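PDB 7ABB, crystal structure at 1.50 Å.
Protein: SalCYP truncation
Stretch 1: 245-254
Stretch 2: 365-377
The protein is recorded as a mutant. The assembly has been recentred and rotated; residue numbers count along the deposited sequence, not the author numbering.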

ATOM      1  N   ALA A 245      10.295   4.320  -0.280  1.00 16.23           N
ATOM      2  CA  ALA A 245      10.933   5.607  -0.542  1.00 15.49           C
ATOM      3  C   ALA A 245      10.928   6.492   0.698  1.00 17.43           C
ATOM      4  O   ALA A 245      11.944   7.112   1.036  1.00 17.77           O
ATOM      5  CB  ALA A 245      10.217   6.304  -1.699  1.00 17.08           C
ATOM      6  N   ASN A 246       9.780   6.622   1.366  1.00 16.10           N
ATOM      7  CA  ASN A 246       9.733   7.472   2.550  1.00 16.51           C
ATOM      8  C   ASN A 246      10.619   6.936   3.661  1.00 16.59           C
ATOM      9  O   ASN A 246      11.223   7.729   4.404  1.00 18.64           O
ATOM     10  CB  ASN A 246       8.288   7.606   3.022  1.00 15.85           C
ATOM     11  CG  ASN A 246       7.529   8.660   2.256  1.00 18.50           C
ATOM     12  OD1 ASN A 246       7.897   9.837   2.271  1.00 19.75           O
ATOM     13  ND2 ASN A 246       6.455   8.248   1.586  1.00 19.55           N
ATOM     14  N   GLY A 247      10.734   5.609   3.774  1.00 16.49           N
ATOM     15  CA  GLY A 247      11.618   5.036   4.778  1.00 16.39           C
ATOM     16  C   GLY A 247      13.087   5.310   4.486  1.00 17.84           C
ATOM     17  O   GLY A 247      13.830   5.752   5.367  1.00 19.37           O
ATOM     18  N   ILE A 248      13.536   5.023   3.257  1.00 16.70           N
ATOM     19  CA  ILE A 248      14.936   5.290   2.911  1.00 15.18           C
ATOM     20  C   ILE A 248      15.216   6.780   2.950  1.00 18.36           C
ATOM     21  O   ILE A 248      16.322   7.193   3.306  1.00 19.25           O
ATOM     22  CB  ILE A 248      15.309   4.682   1.543  1.00 16.36           C
ATOM     23  CG1 ILE A 248      16.827   4.536   1.465  1.00 23.91           C
ATOM     24  CG2 ILE A 248      14.797   5.500   0.401  1.00 22.60           C
ATOM     25  CD1 ILE A 248      17.308   3.316   2.248  1.00 29.77           C
ATOM     26  N   GLN A 249      14.241   7.620   2.594  1.00 17.42           N
ATOM     27  CA  GLN A 249      14.477   9.057   2.677  1.00 18.50           C
ATOM     28  C   GLN A 249      14.754   9.486   4.114  1.00 18.93           C
ATOM     29  O   GLN A 249      15.647  10.314   4.367  1.00 19.70           O
ATOM     30  CB  GLN A 249      13.289   9.824   2.100  1.00 18.23           C
ATOM     31  CG  GLN A 249      13.516  11.323   2.179  1.00 21.55           C
ATOM     32  CD  GLN A 249      12.444  12.149   1.544  1.00 23.13           C
ATOM     33  OE1 GLN A 249      12.668  12.805   0.534  1.00 23.44           O
ATOM     34  NE2 GLN A 249      11.289  12.191   2.179  1.00 21.93           N
ATOM     35  N   HIS A 250      13.995   8.951   5.072  1.00 18.71           N
ATOM     36  CA  HIS A 250      14.265   9.231   6.471  1.00 19.24           C
ATOM     37  C   HIS A 250      15.662   8.777   6.879  1.00 20.38           C
ATOM     38  O   HIS A 250      16.413   9.541   7.504  1.00 22.38           O
ATOM     39  CB  HIS A 250      13.212   8.549   7.350  1.00 20.29           C
ATOM     40  CG  HIS A 250      13.489   8.697   8.809  1.00 20.97           C
ATOM     41  ND1 HIS A 250      12.848   9.632   9.592  1.00 26.63           N
ATOM     42  CD2 HIS A 250      14.318   8.014   9.632  1.00 20.48           C
ATOM     43  CE1 HIS A 250      13.293   9.540  10.831  1.00 28.85           C
ATOM     44  NE2 HIS A 250      14.181   8.566  10.889  1.00 22.79           N
ATOM     45  N   LEU A 251      16.026   7.524   6.566  1.00 20.41           N
ATOM     46  CA  LEU A 251      17.358   7.044   6.925  1.00 21.55           C
ATOM     47  C   LEU A 251      18.442   7.918   6.303  1.00 22.16           C
ATOM     48  O   LEU A 251      19.477   8.182   6.929  1.00 23.97           O
ATOM     49  CB  LEU A 251      17.519   5.588   6.500  1.00 21.77           C
ATOM     50  CG  LEU A 251      16.570   4.579   7.166  1.00 20.37           C
ATOM     51  CD1 LEU A 251      16.749   3.187   6.552  1.00 21.37           C
ATOM     52  CD2 LEU A 251      16.779   4.487   8.658  1.00 21.52           C
ATOM     53  N   ALA A 252      18.225   8.380   5.069  1.00 21.64           N
ATOM     54  CA  ALA A 252      19.215   9.222   4.399  1.00 20.62           C
ATOM     55  C   ALA A 252      19.382  10.583   5.049  1.00 25.45           C
ATOM     56  O   ALA A 252      20.386  11.246   4.800  1.00 26.15           O
ATOM     57  CB  ALA A 252      18.817   9.370   2.930  1.00 22.69           C
ATOM     58  N   HIS A 253      18.447  10.997   5.887  1.00 22.17           N
ATOM     59  CA  HIS A 253      18.426  12.295   6.547  1.00 26.78           C
ATOM     60  C   HIS A 253      18.778  12.193   8.021  1.00 26.60           C
ATOM     61  O   HIS A 253      19.053  13.225   8.650  1.00 29.68           O
ATOM     62  CB  HIS A 253      17.002  12.887   6.382  1.00 33.43           C
ATOM     63  CG  HIS A 253      16.806  14.250   6.956  1.00 30.11           C
ATOM     64  ND1 HIS A 253      17.666  15.302   6.717  1.00 43.25           N
ATOM     65  CD2 HIS A 253      15.813  14.739   7.731  1.00 33.29           C
ATOM     66  CE1 HIS A 253      17.226  16.377   7.345  1.00 51.28           C
ATOM     67  NE2 HIS A 253      16.102  16.064   7.968  1.00 46.86           N
ATOM     68  N   HIS A 254      18.767  10.989   8.586  1.00 26.57           N
ATOM     69  CA  HIS A 254      18.884  10.743  10.024  1.00 25.96           C
ATOM     70  C   HIS A 254      19.990   9.727  10.255  1.00 26.79           C
ATOM     71  O   HIS A 254      19.737   8.512  10.306  1.00 26.59           O
ATOM     72  CB  HIS A 254      17.570  10.241  10.613  1.00 29.00           C
ATOM     73  CG  HIS A 254      16.523  11.296  10.729  1.00 31.57           C
ATOM     74  ND1 HIS A 254      15.538  11.497   9.782  1.00 32.88           N
ATOM     75  CD2 HIS A 254      16.305  12.214  11.701  1.00 41.32           C
ATOM     76  CE1 HIS A 254      14.763  12.499  10.170  1.00 34.98           C
ATOM     77  NE2 HIS A 254      15.207  12.947  11.329  1.00 46.11           N
ATOM     78  N   ASP A 365      26.283   3.646   3.571  1.00 20.55           N
ATOM     79  CA  ASP A 365      26.268   5.064   3.909  1.00 20.56           C
ATOM     80  C   ASP A 365      25.777   5.830   2.689  1.00 21.97           C
ATOM     81  O   ASP A 365      26.222   5.569   1.562  1.00 23.00           O
ATOM     82  CB  ASP A 365      27.672   5.521   4.323  1.00 27.63           C
ATOM     83  CG  ASP A 365      27.691   6.906   4.940  1.00 29.28           C
ATOM     84  OD1 ASP A 365      26.627   7.504   5.151  1.00 32.65           O
ATOM     85  OD2 ASP A 365      28.802   7.386   5.212  1.00 36.35           O
ATOM     86  N   TYR A 366      24.841   6.746   2.908  1.00 20.30           N
ATOM     87  CA  TYR A 366      24.194   7.477   1.832  1.00 17.88           C
ATOM     88  C   TYR A 366      23.517   8.682   2.471  1.00 18.09           C
ATOM     89  O   TYR A 366      23.358   8.749   3.694  1.00 21.09           O
ATOM     90  CB  TYR A 366      23.199   6.579   1.051  1.00 19.78           C
ATOM     91  CG  TYR A 366      22.204   5.877   1.957  1.00 19.11           C
ATOM     92  CD1 TYR A 366      22.538   4.690   2.599  1.00 17.15           C
ATOM     93  CD2 TYR A 366      20.990   6.467   2.239  1.00 19.59           C
ATOM     94  CE1 TYR A 366      21.655   4.080   3.468  1.00 18.51           C
ATOM     95  CE2 TYR A 366      20.111   5.872   3.083  1.00 18.64           C
ATOM     96  CZ  TYR A 366      20.458   4.696   3.702  1.00 19.08           C
ATOM     97  OH  TYR A 366      19.564   4.112   4.573  1.00 19.05           O
ATOM     98  N   ARG A 367      23.064   9.606   1.628  1.00 19.95           N
ATOM     99  CA  ARG A 367      22.462  10.829   2.139  1.00 19.26           C
ATOM    100  C   ARG A 367      21.569  11.449   1.071  1.00 18.92           C
ATOM    101  O   ARG A 367      21.625  11.101  -0.103  1.00 20.32           O
ATOM    102  CB  ARG A 367      23.530  11.827   2.612  1.00 20.66           C
ATOM    103  CG  ARG A 367      24.394  12.380   1.481  1.00 20.41           C
ATOM    104  CD  ARG A 367      25.546  13.254   1.965  1.00 21.56           C
ATOM    105  NE  ARG A 367      26.497  12.490   2.754  1.00 20.23           N
ATOM    106  CZ  ARG A 367      27.564  13.009   3.367  1.00 22.90           C
ATOM    107  NH1 ARG A 367      27.847  14.312   3.254  1.00 27.03           N
ATOM    108  NH2 ARG A 367      28.382  12.232   4.068  1.00 27.34           N
ATOM    109  N   LEU A 368      20.762  12.400   1.492  1.00 19.73           N
ATOM    110  CA  LEU A 368      20.065  13.225   0.523  1.00 18.67           C
ATOM    111  C   LEU A 368      21.033  14.281  -0.014  1.00 18.03           C
ATOM    112  O   LEU A 368      22.005  14.641   0.653  1.00 20.00           O
ATOM    113  CB  LEU A 368      18.839  13.876   1.169  1.00 20.47           C
ATOM    114  CG  LEU A 368      17.861  12.855   1.761  1.00 21.05           C
ATOM    115  CD1 LEU A 368      16.667  13.600   2.395  1.00 27.36           C
ATOM    116  CD2 LEU A 368      17.391  11.846   0.744  1.00 21.33           C
ATOM    117  N   PRO A 369      20.799  14.793  -1.228  1.00 20.00           N
ATOM    118  CA  PRO A 369      21.801  15.689  -1.852  1.00 20.84           C
ATOM    119  C   PRO A 369      22.197  16.849  -0.962  1.00 20.34           C
ATOM    120  O   PRO A 369      23.395  17.118  -0.770  1.00 20.93           O
ATOM    121  CB  PRO A 369      21.091  16.136  -3.133  1.00 20.56           C
ATOM    122  CG  PRO A 369      20.255  14.900  -3.507  1.00 21.44           C
ATOM    123  CD  PRO A 369      19.740  14.394  -2.179  1.00 23.00           C
ATOM    124  N   ASP A 370      21.205  17.550  -0.386  1.00 21.05           N
ATOM    125  CA  ASP A 370      21.438  18.516   0.683  1.00 22.96           C
ATOM    126  C   ASP A 370      20.946  17.817   1.935  1.00 28.60           C
ATOM    127  O   ASP A 370      19.722  17.740   2.156  1.00 28.98           O
ATOM    128  CB  ASP A 370      20.679  19.818   0.447  1.00 23.61           C
ATOM    129  CG  ASP A 370      20.827  20.788   1.605  1.00 34.36           C
ATOM    130  OD1 ASP A 370      21.281  20.333   2.668  1.00 33.15           O
ATOM    131  OD2 ASP A 370      20.515  21.987   1.444  1.00 33.80           O
ATOM    132  N   PRO A 371      21.831  17.243   2.753  1.00 24.08           N
ATOM    133  CA  PRO A 371      21.373  16.381   3.852  1.00 29.69           C
ATOM    134  C   PRO A 371      20.787  17.138   5.036  1.00 32.28           C
ATOM    135  O   PRO A 371      20.351  16.493   6.001  1.00 44.09           O
ATOM    136  CB  PRO A 371      22.655  15.632   4.252  1.00 35.52           C
ATOM    137  CG  PRO A 371      23.748  16.521   3.856  1.00 36.27           C
ATOM    138  CD  PRO A 371      23.296  17.280   2.660  1.00 25.52           C
ATOM    139  N   THR A 372      20.735  18.461   4.994  1.00 29.28           N
ATOM    140  CA  THR A 372      20.306  19.239   6.156  1.00 37.44           C
ATOM    141  C   THR A 372      19.078  20.098   5.886  1.00 39.93           C
ATOM    142  O   THR A 372      18.786  21.013   6.671  1.00 54.13           O
ATOM    143  CB  THR A 372      21.452  20.112   6.649  1.00 43.96           C
ATOM    144  OG1 THR A 372      21.817  21.053   5.631  1.00 44.56           O
ATOM    145  CG2 THR A 372      22.637  19.243   7.018  1.00 49.81           C
ATOM    146  N   VAL A 373      18.374  19.855   4.811  1.00 26.15           N
ATOM    147  CA  VAL A 373      17.063  20.445   4.596  1.00 28.96           C
ATOM    148  C   VAL A 373      16.043  19.375   4.912  1.00 25.18           C
ATOM    149  O   VAL A 373      16.250  18.166   4.694  1.00 26.23           O
ATOM    150  CB  VAL A 373      16.830  20.999   3.175  1.00 41.96           C
ATOM    151  CG1 VAL A 373      17.682  22.215   2.930  1.00 52.05           C
ATOM    152  CG2 VAL A 373      17.074  19.917   2.134  1.00 34.14           C
ATOM    153  N   GLU A 374      14.923  19.819   5.451  1.00 27.74           N
ATOM    154  CA  GLU A 374      13.881  18.885   5.783  1.00 25.41           C
ATOM    155  C   GLU A 374      13.184  18.435   4.500  1.00 24.10           C
ATOM    156  O   GLU A 374      12.688  19.285   3.746  1.00 28.95           O
ATOM    157  CB  GLU A 374      12.887  19.533   6.744  1.00 30.13           C
ATOM    158  CG  GLU A 374      11.886  18.519   7.325  1.00 38.91           C
ATOM    159  CD  GLU A 374      12.552  17.441   8.185  1.00 48.54           C
ATOM    160  OE1 GLU A 374      13.590  17.734   8.821  1.00 62.53           O
ATOM    161  OE2 GLU A 374      12.031  16.305   8.228  1.00 54.55           O
ATOM    162  N   PRO A 375      13.126  17.147   4.197  1.00 24.83           N
ATOM    163  CA  PRO A 375      12.534  16.719   2.935  1.00 23.12           C
ATOM    164  C   PRO A 375      11.030  16.577   3.065  1.00 26.91           C
ATOM    165  O   PRO A 375      10.514  16.485   4.187  1.00 26.41           O
ATOM    166  CB  PRO A 375      13.198  15.366   2.678  1.00 24.82           C
ATOM    167  CG  PRO A 375      13.464  14.828   4.024  1.00 27.30           C
ATOM    168  CD  PRO A 375      13.757  16.024   4.907  1.00 24.87           C
ATOM    169  N   PRO A 376      10.307  16.571   1.951  1.00 26.00           N
ATOM    170  CA  PRO A 376       8.849  16.444   2.009  1.00 26.97           C
ATOM    171  C   PRO A 376       8.410  14.995   2.096  1.00 22.71           C
ATOM    172  O   PRO A 376       9.114  14.068   1.707  1.00 21.64           O
ATOM    173  CB  PRO A 376       8.402  17.067   0.686  1.00 30.40           C
ATOM    174  CG  PRO A 376       9.502  16.696  -0.264  1.00 30.95           C
ATOM    175  CD  PRO A 376      10.787  16.721   0.562  1.00 32.94           C
ATOM    176  N   PHE A 377       7.191  14.804   2.603  1.00 23.20           N
ATOM    177  CA  PHE A 377       6.580  13.489   2.508  1.00 19.90           C
ATOM    178  C   PHE A 377       6.362  13.160   1.030  1.00 18.82           C
ATOM    179  O   PHE A 377       5.874  14.008   0.272  1.00 23.13           O
ATOM    180  CB  PHE A 377       5.244  13.467   3.281  1.00 21.24           C
ATOM    181  CG  PHE A 377       4.546  12.126   3.241  1.00 19.27           C
ATOM    182  CD1 PHE A 377       4.985  11.081   4.025  1.00 21.07           C
ATOM    183  CD2 PHE A 377       3.486  11.912   2.377  1.00 23.43           C
ATOM    184  CE1 PHE A 377       4.369   9.830   3.971  1.00 19.95           C
ATOM    185  CE2 PHE A 377       2.845  10.654   2.332  1.00 21.67           C
ATOM    186  CZ  PHE A 377       3.299   9.625   3.121  1.00 20.05           C
TER
HETATM  187  O   HOH W   1      21.665  14.464   7.562  1.00 41.74           O

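The final turns of a helix, residues 245 onward, pack against a proline-rich segment without regular secondary structure, folded through a type I turn from Asp-370 to Val-373. Three hydrogen bonds cross the contact, all donated by side chains of the helix; two reach backbone carbonyls of the segment and one a carboxylate.

His-253 gives two of the three. Both of its ring nitrogens donate. ND1 of His-253 reaches O of Pro-371 at 3.0 Å, a weak bond because the angle at the hydrogen is only 134°, while NE2 of His-253 meets OE1 of Glu-374 at 3.1 Å with a better angle of 148°. With both nitrogens acting as donors, the ring would carry a proton on each, and a carboxylate beside it is compatible with the resulting positive charge. Imidazole is well chosen here because it presents two polar atoms at its edge and keeps its faces free for packing: CD of Pro-375 lies over one face, 3.9 Å from the ring centroid and 18° off the normal, as a CH-pi contact. O of Pro-371 belongs to the type I turn; OE1 of Glu-374 comes from the residue just after it. Within the turn, N of Thr-372 donates to OD1 of Asp-370 at 3.0 Å. The carbonyl of Pro-371 is also served by a water, which donates to O of Pro-371 at 2.9 Å and to O of His-253 at 3.1 Å, so the same molecule satisfies a carbonyl near the end of the helix.

Gln-249 repeats the theme one turn earlier. With chi1 and chi2 both t, its extended side chain carries NE2 of Gln-249 to O of Pro-376 at 2.9 Å, and the angle of 164° makes this the straightest hydrogen bond across the contact. Its aliphatic part is used too, CG of Gln-249 lying 3.9 Å from CD1 of Leu-368. Farther back, ND2 of Asn-246 sits over a face of the Phe-377 ring, 3.5 Å from CE1 of Phe-377, although the amide has hydrogen-bonding partners just outside the stretches.

Ala-252 marks the closest backbone approach, its CA 4.3 Å from CA of Arg-367. Its small CB points toward the segment and fits between CD2 of Leu-368 at 3.6 Å and CD2 of Tyr-366 at 3.7 Å, while O of Ala-252 receives a CA-H...O contact from CA of Arg-367 at 3.4 Å. The Tyr-366 ring meets the helix through apolar neighbours: CD1 of Ile-248 lies 3.7 Å from CZ of Tyr-366, and CB of Leu-251 approaches the ring edge. Its hydroxyl is hydrogen-bonded elsewhere in the structure, so it can be buried among these aliphatic groups.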